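Local structure of chitin deacetylase 1 (Bombyx mori, 5ZNT) at residues Pro175-Pro183 with Arg256-Pro264. The protein hydrolyses the N-acetamido groups of N-acetyl-D-glucosamine residues in chitin, using zinc, to give chitosan and acetate. Residues are numbered along the deposited sequence; the frame is centred on the assembly and turned at random.
Unlike the reference sequence in segment 175-183: Pro180 (reference Arg), Trp182 (reference Cys).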
loop_
_atom_site.group_PDB
_atom_site.type_symbol
_atom_site.label_atom_id
_atom_site.label_comp_id
_atom_site.label_asym_id
_atom_site.label_seq_id
_atom_site.Cartn_x
_atom_site.Cartn_y
_atom_site.Cartn_z
ATOM N N PRO A 175 -2.783 -16.546 2.177
ATOM C CA PRO A 175 -2.905 -17.468 1.047
ATOM C C PRO A 175 -4.275 -17.352 0.398
ATOM O O PRO A 175 -5.264 -17.010 1.055
ATOM C CB PRO A 175 -2.699 -18.858 1.683
ATOM C CG PRO A 175 -3.024 -18.686 3.098
ATOM C CD PRO A 175 -2.603 -17.254 3.455
ATOM N N LEU A 176 -4.302 -17.599 -0.909
ATOM C CA LEU A 176 -5.533 -17.630 -1.690
ATOM C C LEU A 176 -6.612 -18.400 -0.941
ATOM O O LEU A 176 -6.400 -19.546 -0.527
ATOM C CB LEU A 176 -5.263 -18.274 -3.046
ATOM C CG LEU A 176 -6.489 -18.398 -3.955
ATOM C CD1 LEU A 176 -7.069 -17.027 -4.277
ATOM C CD2 LEU A 176 -6.190 -19.170 -5.228
ATOM N N SER A 177 -7.732 -17.724 -0.707
ATOM C CA SER A 177 -8.818 -18.184 0.140
ATOM C C SER A 177 -10.118 -17.694 -0.472
ATOM O O SER A 177 -10.149 -16.640 -1.112
ATOM C CB SER A 177 -8.739 -17.627 1.574
ATOM O OG SER A 177 -7.607 -18.097 2.283
ATOM N N ASN A 178 -11.191 -18.447 -0.248
ATOM C CA ASN A 178 -12.540 -18.015 -0.617
ATOM C C ASN A 178 -13.467 -18.210 0.573
ATOM O O ASN A 178 -13.696 -19.361 0.997
ATOM C CB ASN A 178 -13.038 -18.772 -1.839
ATOM C CG ASN A 178 -12.271 -18.404 -3.078
ATOM O OD1 ASN A 178 -12.362 -17.271 -3.563
ATOM N ND2 ASN A 178 -11.490 -19.344 -3.594
ATOM N N PRO A 179 -13.997 -17.134 1.160
ATOM C CA PRO A 179 -13.759 -15.768 0.680
ATOM C C PRO A 179 -12.376 -15.215 1.086
ATOM O O PRO A 179 -11.725 -15.801 1.961
ATOM C CB PRO A 179 -14.892 -14.974 1.336
ATOM C CG PRO A 179 -15.179 -15.707 2.606
ATOM C CD PRO A 179 -14.892 -17.171 2.331
ATOM N N PRO A 180 -11.934 -14.137 0.436
ATOM C CA PRO A 180 -10.699 -13.455 0.872
ATOM C C PRO A 180 -10.918 -12.753 2.203
ATOM O O PRO A 180 -12.030 -12.704 2.739
ATOM C CB PRO A 180 -10.422 -12.457 -0.256
ATOM C CG PRO A 180 -11.801 -12.170 -0.832
ATOM C CD PRO A 180 -12.538 -13.497 -0.748
ATOM N N LEU A 181 -9.835 -12.180 2.742
ATOM C CA LEU A 181 -9.839 -11.668 4.110
ATOM C C LEU A 181 -9.957 -10.148 4.129
ATOM O O LEU A 181 -9.398 -9.459 3.268
ATOM C CB LEU A 181 -8.572 -12.105 4.859
ATOM C CG LEU A 181 -8.578 -13.483 5.540
ATOM C CD1 LEU A 181 -8.881 -14.593 4.551
ATOM C CD2 LEU A 181 -7.251 -13.762 6.250
ATOM N N TRP A 182 -10.703 -9.631 5.111
ATOM C CA TRP A 182 -10.739 -8.216 5.444
ATOM C C TRP A 182 -9.482 -7.849 6.238
ATOM O O TRP A 182 -8.878 -8.714 6.886
ATOM C CB TRP A 182 -11.992 -7.893 6.272
ATOM C CG TRP A 182 -13.209 -7.712 5.415
ATOM C CD1 TRP A 182 -13.987 -8.701 4.853
ATOM C CD2 TRP A 182 -13.768 -6.463 4.982
ATOM N NE1 TRP A 182 -15.003 -8.130 4.108
ATOM C CE2 TRP A 182 -14.894 -6.763 4.182
ATOM C CE3 TRP A 182 -13.443 -5.117 5.224
ATOM C CZ2 TRP A 182 -15.674 -5.770 3.593
ATOM C CZ3 TRP A 182 -14.220 -4.130 4.632
ATOM C CH2 TRP A 182 -15.329 -4.464 3.834
ATOM N N PRO A 183 -9.070 -6.576 6.213
ATOM C CA PRO A 183 -7.988 -6.138 7.112
ATOM C C PRO A 183 -8.312 -6.513 8.549
ATOM O O PRO A 183 -9.476 -6.719 8.911
ATOM C CB PRO A 183 -7.953 -4.612 6.936
ATOM C CG PRO A 183 -8.506 -4.382 5.555
ATOM C CD PRO A 183 -9.543 -5.488 5.331
ATOM N N ARG A 256 -14.414 -12.651 -7.396
ATOM C CA ARG A 256 -14.169 -13.389 -6.160
ATOM C C ARG A 256 -14.469 -12.523 -4.942
ATOM O O ARG A 256 -15.081 -12.984 -3.972
ATOM C CB ARG A 256 -12.715 -13.891 -6.116
ATOM C CG ARG A 256 -12.397 -15.118 -7.002
ATOM C CD ARG A 256 -10.991 -15.684 -6.707
ATOM N NE ARG A 256 -10.747 -15.745 -5.267
ATOM C CZ ARG A 256 -9.901 -14.955 -4.610
ATOM N NH1 ARG A 256 -9.188 -14.035 -5.266
ATOM N NH2 ARG A 256 -9.788 -15.075 -3.290
ATOM N N HIS A 257 -14.056 -11.253 -4.973
ATOM C CA HIS A 257 -14.333 -10.382 -3.839
ATOM C C HIS A 257 -15.776 -9.878 -3.874
ATOM O O HIS A 257 -16.498 -9.946 -2.870
ATOM C CB HIS A 257 -13.351 -9.203 -3.838
ATOM C CG HIS A 257 -11.953 -9.580 -3.450
ATOM N ND1 HIS A 257 -11.320 -9.048 -2.348
ATOM C CD2 HIS A 257 -11.069 -10.438 -4.015
ATOM C CE1 HIS A 257 -10.110 -9.575 -2.238
ATOM N NE2 HIS A 257 -9.928 -10.413 -3.243
ATOM N N TYR A 258 -16.199 -9.361 -5.030
ATOM C CA TYR A 258 -17.488 -8.686 -5.134
ATOM C C TYR A 258 -18.650 -9.635 -4.866
ATOM O O TYR A 258 -19.660 -9.218 -4.288
ATOM C CB TYR A 258 -17.620 -8.070 -6.518
ATOM C CG TYR A 258 -18.857 -7.241 -6.758
ATOM C CD1 TYR A 258 -18.947 -5.943 -6.278
ATOM C CD2 TYR A 258 -19.918 -7.746 -7.511
ATOM C CE1 TYR A 258 -20.064 -5.164 -6.520
ATOM C CE2 TYR A 258 -21.058 -6.980 -7.756
ATOM C CZ TYR A 258 -21.121 -5.692 -7.255
ATOM O OH TYR A 258 -22.215 -4.903 -7.484
ATOM N N GLU A 259 -18.520 -10.904 -5.264
ATOM C CA GLU A 259 -19.589 -11.884 -5.100
ATOM C C GLU A 259 -19.516 -12.629 -3.775
ATOM O O GLU A 259 -20.392 -13.454 -3.508
ATOM C CB GLU A 259 -19.581 -12.914 -6.244
ATOM C CG GLU A 259 -19.455 -12.360 -7.672
ATOM C CD GLU A 259 -20.743 -11.802 -8.263
ATOM O OE1 GLU A 259 -21.677 -11.486 -7.492
ATOM O OE2 GLU A 259 -20.804 -11.642 -9.513
ATOM N N GLN A 260 -18.505 -12.378 -2.939
ATOM C CA GLN A 260 -18.464 -13.050 -1.637
ATOM C C GLN A 260 -18.633 -12.048 -0.504
ATOM O O GLN A 260 -19.735 -11.539 -0.284
ATOM C CB GLN A 260 -17.170 -13.857 -1.472
ATOM C CG GLN A 260 -17.057 -14.981 -2.510
ATOM C CD GLN A 260 -15.877 -15.911 -2.312
ATOM O OE1 GLN A 260 -15.917 -16.817 -1.469
ATOM N NE2 GLN A 260 -14.824 -15.720 -3.116
ATOM N N ASN A 261 -17.563 -11.743 0.231
ATOM C CA ASN A 261 -17.673 -10.859 1.383
ATOM C C ASN A 261 -17.248 -9.421 1.081
ATOM O O ASN A 261 -17.150 -8.608 2.008
ATOM C CB ASN A 261 -16.850 -11.418 2.548
ATOM C CG ASN A 261 -15.371 -11.503 2.222
ATOM O OD1 ASN A 261 -14.974 -11.358 1.062
ATOM N ND2 ASN A 261 -14.548 -11.767 3.235
ATOM N N ARG A 262 -17.002 -9.090 -0.181
ATOM C CA ARG A 262 -16.562 -7.744 -0.584
ATOM C C ARG A 262 -15.339 -7.263 0.201
ATOM O O ARG A 262 -15.206 -6.071 0.501
ATOM C CB ARG A 262 -17.698 -6.731 -0.462
ATOM C CG ARG A 262 -18.892 -7.140 -1.305
ATOM C CD ARG A 262 -19.422 -6.010 -2.107
ATOM N NE ARG A 262 -20.407 -6.498 -3.064
ATOM C CZ ARG A 262 -21.508 -5.832 -3.386
ATOM N NH1 ARG A 262 -21.745 -4.649 -2.825
ATOM N NH2 ARG A 262 -22.369 -6.349 -4.266
ATOM N N ALA A 263 -14.439 -8.178 0.540
ATOM C CA ALA A 263 -13.182 -7.759 1.144
ATOM C C ALA A 263 -12.455 -6.829 0.175
ATOM O O ALA A 263 -12.488 -7.055 -1.040
ATOM C CB ALA A 263 -12.308 -8.972 1.470
ATOM N N PRO A 264 -11.829 -5.764 0.665
ATOM C CA PRO A 264 -11.041 -4.902 -0.224
ATOM C C PRO A 264 -10.126 -5.729 -1.116
ATOM O O PRO A 264 -9.507 -6.705 -0.679
ATOM C CB PRO A 264 -10.259 -4.010 0.748
ATOM C CG PRO A 264 -11.184 -3.898 1.965
ATOM C CD PRO A 264 -11.849 -5.292 2.063
HETATM O O HOH W 1 -7.602 -14.749 -1.792
HETATM O O HOH W 2 -8.795 -6.940 2.239
#
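One face of the Trp182 indole takes Pro264 CD, 3.6 Å from the six-membered centroid, and Ala263 CA over the five-membered ring, as CH-pi contacts; at its edge NE1 donates to Asn261 O (3.0 Å), near the ring plane, though NE1 stands above the carbonyl plane. Pro180 CG sits almost on the normal of the His257 imidazole, 3.4 Å from its centroid, while His257 ND1 donates to Ala263 O, near the ring plane, which would restrain ring rotation. The Arg256 guanidinium has Leu176 CD1 over its centre. Bent at chi3 (44°), the chain lets NE hydrogen-bond to Asn178 OD1 (2.8 Å, 164°) and NH2 to Ser177 O (2.7 Å), both near the guanidinium plane; a water links NH2 to Ser177 N. Asn178 OD1 is gripped again by Gln260 NE2 (2.9 Å), which also donates to Arg256 O. Asn261 ND2 donates to Pro180 O (2.7 Å), and Asn261 OD1 accepts from Ala263 N in an Asx turn. In this carbohydrate esterase 4 deacetylase domain, away from the zinc site, the loop between strands 173-174 and 184-185 docks on the turn joining helix 243-258 to strand 265-270 of the parallel sheet, with Val306 of helix 303-311 touching Pro183 and Pro264.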